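Local coordinates for multifunctional non-homologous end joining DNA repair protein LigD (Mycobacterium tuberculosis, PDB 2IRX), which probably works with Ku to repair DNA double-strand breaks by non-homologous end joining, with this N-terminal domain as the polymerase that fills gaps before ligation, at residues T170-S175 / R258-L263. Numbering follows the deposited sequence.
Sequences TFPVTS and RTWAEL. With GTP (guanosine-5'-triphosphate), chain C.
Arg258 curls its side chain against Thr174 at the point where the chain leaves strand 253-257, the antiparallel neighbour of strand 171-174. Its backbone N still pairs with Pro172 O at 2.8 Å, a nearly straight bond of 167°. From there the side chain can be followed outward: CB lies 3.8 Å from that same Pro172 O, CG passes Thr174 OG1 and the backbone N of Thr174, and CD comes to 3.4 Å from OG1. Bends at chi2 (-55°) and chi3 (-68°) turn the guanidinium back, bringing NH2 to Thr174 OG1 at 3.1 Å, with the hydroxyl oxygen at the edge of the guanidinium and in its plane. NH2 also reaches Arg269 O, while NE and NH1 donate to Glu262 OE1 and OE2 in a side-on salt bridge, met from above the carboxylate plane.

Toward the start of the strand, Trp260 brings its indole across Pro172. CG and CD of the proline lie over one face, CD 3.9 Å from the centre of the five-membered ring, a CH-pi contact. At the edge, NE1 donates to Thr170 O at 2.8 Å, close to the ring plane. Leu263 CD2 meets Pro172 CB at 3.8 Å.

Pro172 thus offers its ring to Trp260 and Leu263 and its carbonyl to Arg258. The strand runs into Ser175, whose OG donates to GTP O1G. All three donors come from the loop and all three acceptors from Thr170, Pro172 and Thr174, while Glu262 fixes the guanidinium's rotation, holding the loop against the strand.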
loop_
_atom_site.group_PDB
_atom_site.type_symbol
_atom_site.label_atom_id
_atom_site.label_comp_id
_atom_site.label_asym_id
_atom_site.label_seq_id
_atom_site.Cartn_x
_atom_site.Cartn_y
_atom_site.Cartn_z
ATOM N N THR A 170 -12.871 -3.158 -8.939
ATOM C CA THR A 170 -11.761 -3.615 -8.099
ATOM C C THR A 170 -10.486 -3.768 -8.942
ATOM O O THR A 170 -10.527 -4.320 -10.061
ATOM C CB THR A 170 -12.137 -4.955 -7.411
ATOM O OG1 THR A 170 -13.414 -4.807 -6.778
ATOM C CG2 THR A 170 -11.101 -5.352 -6.373
ATOM N N PHE A 171 -9.382 -3.250 -8.404
ATOM C CA PHE A 171 -8.057 -3.281 -9.038
ATOM C C PHE A 171 -7.154 -4.188 -8.220
ATOM O O PHE A 171 -7.077 -4.010 -6.996
ATOM C CB PHE A 171 -7.452 -1.873 -9.029
ATOM C CG PHE A 171 -8.211 -0.888 -9.865
ATOM C CD1 PHE A 171 -7.899 -0.723 -11.219
ATOM C CD2 PHE A 171 -9.253 -0.149 -9.315
ATOM C CE1 PHE A 171 -8.610 0.194 -12.010
ATOM C CE2 PHE A 171 -9.974 0.763 -10.094
ATOM C CZ PHE A 171 -9.655 0.933 -11.443
ATOM N N PRO A 172 -6.483 -5.168 -8.874
ATOM C CA PRO A 172 -5.553 -6.048 -8.151
ATOM C C PRO A 172 -4.115 -5.540 -8.148
ATOM O O PRO A 172 -3.631 -4.965 -9.144
ATOM C CB PRO A 172 -5.613 -7.357 -8.944
ATOM C CG PRO A 172 -5.858 -6.902 -10.387
ATOM C CD PRO A 172 -6.587 -5.539 -10.306
ATOM N N VAL A 173 -3.447 -5.795 -7.031
ATOM C CA VAL A 173 -2.064 -5.386 -6.809
ATOM C C VAL A 173 -1.336 -6.585 -6.168
ATOM O O VAL A 173 -1.744 -7.072 -5.105
ATOM C CB VAL A 173 -1.977 -4.140 -5.868
ATOM C CG1 VAL A 173 -0.491 -3.798 -5.523
ATOM C CG2 VAL A 173 -2.724 -2.918 -6.469
ATOM N N THR A 174 -0.288 -7.086 -6.804
ATOM C CA THR A 174 0.556 -8.079 -6.110
ATOM C C THR A 174 1.351 -7.293 -5.047
ATOM O O THR A 174 1.957 -6.265 -5.353
ATOM C CB THR A 174 1.482 -8.922 -7.080
ATOM O OG1 THR A 174 2.123 -8.069 -8.057
ATOM C CG2 THR A 174 0.659 -10.032 -7.788
ATOM N N SER A 175 1.317 -7.747 -3.797
ATOM C CA SER A 175 1.849 -6.939 -2.683
ATOM C C SER A 175 3.356 -6.672 -2.710
ATOM O O SER A 175 3.831 -5.744 -2.058
ATOM C CB SER A 175 1.521 -7.592 -1.334
ATOM O OG SER A 175 2.360 -8.717 -1.155
ATOM N N ARG A 258 -1.648 -4.789 -11.163
ATOM C CA ARG A 258 -1.759 -5.814 -12.191
ATOM C C ARG A 258 -3.065 -5.674 -12.978
ATOM O O ARG A 258 -4.001 -4.971 -12.551
ATOM C CB ARG A 258 -1.681 -7.231 -11.569
ATOM C CG ARG A 258 -0.524 -7.486 -10.552
ATOM C CD ARG A 258 0.877 -7.167 -11.126
ATOM N NE ARG A 258 1.279 -8.104 -12.180
ATOM C CZ ARG A 258 1.999 -9.197 -11.982
ATOM N NH1 ARG A 258 2.309 -9.977 -13.003
ATOM N NH2 ARG A 258 2.429 -9.497 -10.762
ATOM N N THR A 259 -3.145 -6.378 -14.103
ATOM C CA THR A 259 -4.444 -6.558 -14.778
ATOM C C THR A 259 -5.112 -7.851 -14.258
ATOM O O THR A 259 -4.429 -8.766 -13.790
ATOM C CB THR A 259 -4.313 -6.612 -16.319
ATOM O OG1 THR A 259 -3.630 -7.814 -16.709
ATOM C CG2 THR A 259 -3.539 -5.371 -16.857
ATOM N N TRP A 260 -6.433 -7.925 -14.346
ATOM C CA TRP A 260 -7.130 -9.182 -14.055
ATOM C C TRP A 260 -6.657 -10.350 -14.966
ATOM O O TRP A 260 -6.536 -11.485 -14.501
ATOM C CB TRP A 260 -8.661 -8.986 -14.072
ATOM C CG TRP A 260 -9.139 -8.249 -12.858
ATOM C CD1 TRP A 260 -9.564 -6.941 -12.793
ATOM C CD2 TRP A 260 -9.219 -8.764 -11.524
ATOM N NE1 TRP A 260 -9.924 -6.622 -11.497
ATOM C CE2 TRP A 260 -9.704 -7.714 -10.694
ATOM C CE3 TRP A 260 -8.935 -10.009 -10.946
ATOM C CZ2 TRP A 260 -9.907 -7.877 -9.310
ATOM C CZ3 TRP A 260 -9.128 -10.166 -9.557
ATOM C CH2 TRP A 260 -9.613 -9.104 -8.763
ATOM N N ALA A 261 -6.314 -10.062 -16.222
ATOM C CA ALA A 261 -5.806 -11.098 -17.133
ATOM C C ALA A 261 -4.499 -11.731 -16.622
ATOM O O ALA A 261 -4.279 -12.933 -16.776
ATOM C CB ALA A 261 -5.622 -10.539 -18.558
ATOM N N GLU A 262 -3.647 -10.921 -16.000
ATOM C CA GLU A 262 -2.403 -11.423 -15.428
ATOM C C GLU A 262 -2.685 -12.381 -14.286
ATOM O O GLU A 262 -1.933 -13.324 -14.066
ATOM C CB GLU A 262 -1.538 -10.270 -14.914
ATOM C CG GLU A 262 -0.875 -9.475 -16.013
ATOM C CD GLU A 262 0.136 -8.512 -15.429
ATOM O OE1 GLU A 262 -0.297 -7.508 -14.819
ATOM O OE2 GLU A 262 1.344 -8.802 -15.532
ATOM N N LEU A 263 -3.787 -12.138 -13.574
ATOM C CA LEU A 263 -4.206 -13.009 -12.479
ATOM C C LEU A 263 -4.768 -14.369 -12.930
ATOM O O LEU A 263 -4.964 -15.244 -12.091
ATOM C CB LEU A 263 -5.183 -12.292 -11.526
ATOM C CG LEU A 263 -4.514 -11.656 -10.301
ATOM C CD1 LEU A 263 -3.511 -10.547 -10.731
ATOM C CD2 LEU A 263 -5.576 -11.145 -9.317
HETATM P PG GTP C . 2.274 -9.808 2.591
HETATM O O1G GTP C . 1.884 -10.002 1.175
HETATM O O2G GTP C . 1.149 -10.184 3.533
HETATM O O3G GTP C . 3.563 -10.507 2.926
HETATM O O3B GTP C . 2.619 -8.223 2.692
HETATM P PB GTP C . 1.740 -7.031 3.305
HETATM O O1B GTP C . 0.274 -7.239 3.102
HETATM O O2B GTP C . 2.157 -5.751 2.691
HETATM O O3A GTP C . 2.018 -7.200 4.866
HETATM P PA GTP C . 2.879 -6.344 5.925
HETATM O O1A GTP C . 3.988 -5.579 5.252
HETATM O O2A GTP C . 3.344 -7.366 6.936
HETATM O "O5'" GTP C . 1.811 -5.353 6.565
HETATM C "C5'" GTP C . 0.604 -5.805 7.191
HETATM C "C4'" GTP C . -0.008 -4.656 8.004
HETATM O "O4'" GTP C . 0.876 -4.133 8.996
HETATM C "C3'" GTP C . -0.379 -3.473 7.131
HETATM O "O3'" GTP C . -1.488 -2.896 7.769
HETATM C "C2'" GTP C . 0.828 -2.530 7.254
HETATM O "O2'" GTP C . 0.629 -1.144 7.011
HETATM C "C1'" GTP C . 1.272 -2.784 8.685
HETATM N N9 GTP C . 2.717 -2.841 8.964
HETATM C C8 GTP C . 3.742 -3.309 8.179
HETATM N N7 GTP C . 4.875 -3.235 8.912
HETATM C C5 GTP C . 4.569 -2.769 10.152
HETATM C C6 GTP C . 5.340 -2.524 11.296
HETATM O O6 GTP C . 6.559 -2.721 11.287
HETATM N N1 GTP C . 4.711 -2.059 12.448
HETATM C C2 GTP C . 3.344 -1.834 12.478
HETATM N N2 GTP C . 2.769 -1.365 13.594
HETATM N N3 GTP C . 2.582 -2.073 11.333
HETATM C C4 GTP C . 3.203 -2.536 10.195
#